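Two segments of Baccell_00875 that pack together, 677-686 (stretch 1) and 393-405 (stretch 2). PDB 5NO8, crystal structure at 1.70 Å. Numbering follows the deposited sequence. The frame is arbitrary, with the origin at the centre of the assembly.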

# COMPACT_ATOMS: atom_id res chain seq x y z
N ALA A 677 -9.98 7.32 13.34
CA ALA A 677 -9.90 8.25 12.21
C ALA A 677 -8.83 9.27 12.58
O ALA A 677 -8.95 9.98 13.60
CB ALA A 677 -11.22 8.93 11.96
N ASN A 678 -7.77 9.30 11.80
CA ASN A 678 -6.65 10.16 12.06
C ASN A 678 -6.43 11.04 10.85
O ASN A 678 -7.01 12.14 10.77
CB ASN A 678 -5.45 9.29 12.50
CG ASN A 678 -4.27 10.11 12.95
OD1 ASN A 678 -4.10 11.21 12.46
ND2 ASN A 678 -3.44 9.58 13.89
N ASP A 679 -5.65 10.59 9.87
CA ASP A 679 -5.17 11.41 8.78
C ASP A 679 -5.68 11.02 7.36
O ASP A 679 -5.30 11.64 6.37
CB ASP A 679 -3.61 11.48 8.81
CG ASP A 679 -2.91 10.12 9.02
OD1 ASP A 679 -3.51 9.12 9.52
OD2 ASP A 679 -1.70 10.06 8.64
N GLN A 680 -6.52 10.00 7.29
CA GLN A 680 -6.96 9.41 6.02
C GLN A 680 -7.81 10.30 5.14
O GLN A 680 -8.01 9.96 3.98
CB GLN A 680 -7.74 8.08 6.25
CG GLN A 680 -9.14 8.24 6.86
CD GLN A 680 -9.12 8.91 8.21
OE1 GLN A 680 -9.86 9.91 8.49
NE2 GLN A 680 -8.30 8.37 9.08
N ASP A 681 -8.27 11.44 5.64
CA ASP A 681 -9.15 12.29 4.81
C ASP A 681 -8.42 12.89 3.62
O ASP A 681 -9.05 13.27 2.63
CB ASP A 681 -9.88 13.29 5.68
CG ASP A 681 -10.83 12.59 6.62
OD1 ASP A 681 -11.63 11.76 6.14
OD2 ASP A 681 -10.75 12.80 7.84
N TRP A 682 -7.08 12.92 3.65
CA TRP A 682 -6.32 13.17 2.42
C TRP A 682 -6.70 12.29 1.22
O TRP A 682 -6.57 12.70 0.08
CB TRP A 682 -4.79 13.05 2.66
CG TRP A 682 -4.24 14.14 3.50
CD1 TRP A 682 -3.83 14.05 4.78
CD2 TRP A 682 -4.03 15.50 3.10
NE1 TRP A 682 -3.37 15.27 5.23
CE2 TRP A 682 -3.49 16.18 4.22
CE3 TRP A 682 -4.27 16.22 1.93
CZ2 TRP A 682 -3.19 17.56 4.19
CZ3 TRP A 682 -3.97 17.60 1.90
CH2 TRP A 682 -3.41 18.23 3.03
N ALA A 683 -7.15 11.05 1.46
CA ALA A 683 -7.56 10.23 0.33
C ALA A 683 -8.70 10.89 -0.43
O ALA A 683 -8.75 10.79 -1.65
CB ALA A 683 -7.91 8.82 0.77
N LEU A 684 -9.61 11.55 0.27
CA LEU A 684 -10.73 12.23 -0.39
C LEU A 684 -10.30 13.57 -0.99
O LEU A 684 -10.80 13.97 -2.03
CB LEU A 684 -11.90 12.38 0.56
CG LEU A 684 -12.58 11.08 0.99
CD1 LEU A 684 -13.72 11.41 1.95
CD2 LEU A 684 -13.05 10.26 -0.20
N VAL A 685 -9.32 14.22 -0.37
CA VAL A 685 -8.70 15.38 -1.01
C VAL A 685 -8.18 15.03 -2.39
O VAL A 685 -8.41 15.75 -3.37
CB VAL A 685 -7.56 15.96 -0.13
CG1 VAL A 685 -6.77 17.04 -0.89
CG2 VAL A 685 -8.09 16.49 1.19
N TYR A 686 -7.49 13.89 -2.51
CA TYR A 686 -6.96 13.48 -3.78
C TYR A 686 -8.01 12.86 -4.71
O TYR A 686 -7.90 12.98 -5.94
CB TYR A 686 -5.73 12.60 -3.57
CG TYR A 686 -4.55 13.46 -3.18
CD1 TYR A 686 -3.99 14.35 -4.09
CD2 TYR A 686 -4.07 13.46 -1.89
CE1 TYR A 686 -2.92 15.16 -3.74
CE2 TYR A 686 -2.99 14.27 -1.53
CZ TYR A 686 -2.42 15.10 -2.46
OH TYR A 686 -1.36 15.88 -2.10
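Stretch 2, residues 393-405: AERLGMGVLLVKQ

Three direct hydrogen bonds fasten residues 393-405 to residues 677-686; on stretch 1 they run from Asn678 through Trp682 to Val685, whereas on stretch 2 two fall at Glu394 and Arg395 and the third at Lys404. At one end, Arg395 NH1 donates to Asn678 OD1 at 2.8 Å. The CA-to-CB bond of Arg395 points away from stretch 1, but the side chain folds back (chi1 m, chi2 and chi3 p), so that the guanidinium meets the amide oxygen edge-on, near its own plane. The indole Trp682 NE1 donates to the backbone Glu394 O, also at 2.8 Å. At the far end, the extended side chain of Lys404, with chi2 to chi4 all t, carries NZ to 3.1 Å from Val685 O. Glu394 O can also accept a hydrogen bond from a water whose O lies 2.7 Å from it, and the same water O is placed for a weak hydrogen bond of 3.5 Å to Asp679 O.

Near its start, stretch 2 has a short 3-10 segment at Glu394 and Arg395 and continues as a helix to Gln405 and beyond. Stretch 1 approaches as a loop, passes through a type I turn from Asp679 to Trp682, and then continues as a helix through Val685 and Tyr686. The two helices run in broadly the same direction, crossing at 36° with their axes 8.5 Å apart at closest approach. The register follows this course: Asp679 CA lies 5.3 Å from Arg395 CA, Trp682 CA 5.1 Å from Gly397 CA, and Val685 CA 5.1 Å from Leu401 CA.

Gly397 permits the close passage at Trp682. Its CA lies over one face of the indole, 3.2 Å from Trp682 CE2, and makes a CH-pi contact with the six-membered ring. A CB at this position would fall 2.6 Å from Trp682 NE1, a clash. Farther out on the same ring, Trp682 CH2 reaches Val400 CG2 at 3.9 Å.

One turn on, Val685 fits as a knob among Gly397, Val400, Leu401 and Lys404. Its CG2 is 3.6 Å from Gly397 O and 4.0 Å from Leu401 CB, while its CG1 packs 3.8 Å from Val400 CG1. Leu401 extends the apolar packing to Leu684, with CD1 3.6 Å from Leu684 CB, and its CD2 lies 4.0 Å from Asp681 CB.

Around the turn, aliphatic carbons of Glu394 and Met398 lie against Asn678, Asp679 and Asp681. Asp679 CB abuts Glu394 CB at 3.4 Å, Met398 CG approaches Asp681 OD2 to 3.1 Å, and Met398 CE lies 3.7 Å from Asn678 O. Together the two stretches bury 694 Å², both sides summed.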

# COMPACT_ATOMS: atom_id res chain seq x y z
N ALA A 393 -0.49 19.02 11.86
CA ALA A 393 0.24 18.15 10.93
C ALA A 393 -0.72 17.52 9.90
O ALA A 393 -1.47 18.25 9.24
CB ALA A 393 1.05 17.10 11.69
N GLU A 394 -0.76 16.20 9.79
CA GLU A 394 -1.57 15.57 8.76
C GLU A 394 -3.07 15.80 8.95
O GLU A 394 -3.84 15.57 8.01
CB GLU A 394 -1.34 14.05 8.73
CG GLU A 394 -0.06 13.58 8.07
CD GLU A 394 1.16 13.57 8.98
OE1 GLU A 394 1.16 14.16 10.10
OE2 GLU A 394 2.15 12.95 8.54
N ARG A 395 -3.50 16.18 10.15
CA ARG A 395 -4.93 16.49 10.41
C ARG A 395 -5.44 17.72 9.63
O ARG A 395 -6.66 17.90 9.49
CB ARG A 395 -5.23 16.67 11.90
CG ARG A 395 -5.55 15.40 12.69
CD ARG A 395 -4.47 14.35 12.64
NE ARG A 395 -3.24 14.80 13.28
CZ ARG A 395 -2.06 14.18 13.20
NH1 ARG A 395 -1.95 13.03 12.51
NH2 ARG A 395 -0.99 14.70 13.80
N LEU A 396 -4.53 18.54 9.10
CA LEU A 396 -4.86 19.57 8.09
C LEU A 396 -5.69 19.07 6.90
O LEU A 396 -6.45 19.84 6.32
CB LEU A 396 -3.61 20.28 7.56
CG LEU A 396 -3.09 21.49 8.37
CD1 LEU A 396 -4.00 22.70 8.09
CD2 LEU A 396 -3.01 21.23 9.87
N GLY A 397 -5.54 17.79 6.54
CA GLY A 397 -6.30 17.22 5.46
C GLY A 397 -7.80 17.32 5.66
O GLY A 397 -8.51 17.47 4.67
N MET A 398 -8.27 17.25 6.89
CA MET A 398 -9.71 17.45 7.18
C MET A 398 -10.18 18.84 6.77
O MET A 398 -11.26 18.98 6.17
CB MET A 398 -10.03 17.16 8.62
CG MET A 398 -10.01 15.65 8.89
SD MET A 398 -10.47 15.17 10.52
CE MET A 398 -8.87 15.33 11.34
N GLY A 399 -9.36 19.86 7.00
CA GLY A 399 -9.71 21.20 6.51
C GLY A 399 -9.68 21.30 5.00
O GLY A 399 -10.55 21.91 4.38
N VAL A 400 -8.68 20.71 4.36
CA VAL A 400 -8.56 20.80 2.93
C VAL A 400 -9.75 20.05 2.28
O VAL A 400 -10.35 20.53 1.31
CB VAL A 400 -7.20 20.28 2.44
CG1 VAL A 400 -7.11 20.32 0.93
CG2 VAL A 400 -6.07 21.10 3.06
N LEU A 401 -10.12 18.90 2.85
CA LEU A 401 -11.27 18.19 2.34
C LEU A 401 -12.55 19.05 2.47
O LEU A 401 -13.34 19.15 1.49
CB LEU A 401 -11.52 16.89 3.11
CG LEU A 401 -12.79 16.14 2.72
CD1 LEU A 401 -12.82 15.84 1.23
CD2 LEU A 401 -12.91 14.87 3.55
N LEU A 402 -12.79 19.60 3.66
CA LEU A 402 -14.02 20.40 3.84
C LEU A 402 -14.09 21.60 2.90
O LEU A 402 -15.19 21.92 2.43
CB LEU A 402 -14.25 20.80 5.28
CG LEU A 402 -15.07 19.81 6.12
CD1 LEU A 402 -14.52 18.39 6.12
CD2 LEU A 402 -15.23 20.33 7.53
N VAL A 403 -12.95 22.23 2.59
CA VAL A 403 -12.94 23.29 1.56
C VAL A 403 -13.37 22.75 0.20
O VAL A 403 -14.19 23.37 -0.47
CB VAL A 403 -11.55 23.95 1.36
CG1 VAL A 403 -11.63 24.96 0.22
CG2 VAL A 403 -11.10 24.61 2.63
N LYS A 404 -12.80 21.63 -0.24
CA LYS A 404 -13.11 21.13 -1.56
C LYS A 404 -14.61 20.79 -1.63
O LYS A 404 -15.26 21.10 -2.61
CB LYS A 404 -12.24 19.93 -1.95
CG LYS A 404 -10.80 20.35 -2.18
CD LYS A 404 -9.97 19.24 -2.77
CE LYS A 404 -8.52 19.68 -2.90
NZ LYS A 404 -7.78 18.72 -3.74
N GLN A 405 -15.13 20.19 -0.56
CA GLN A 405 -16.55 19.84 -0.52
C GLN A 405 -17.43 21.13 -0.46
O GLN A 405 -18.48 21.20 -1.08
CB GLN A 405 -16.88 18.92 0.65
CG GLN A 405 -18.30 18.36 0.62
CD GLN A 405 -18.60 17.33 -0.46
OE1 GLN A 405 -17.83 17.10 -1.39
NE2 GLN A 405 -19.77 16.73 -0.36
O HOH W 1 -6.40 14.80 7.39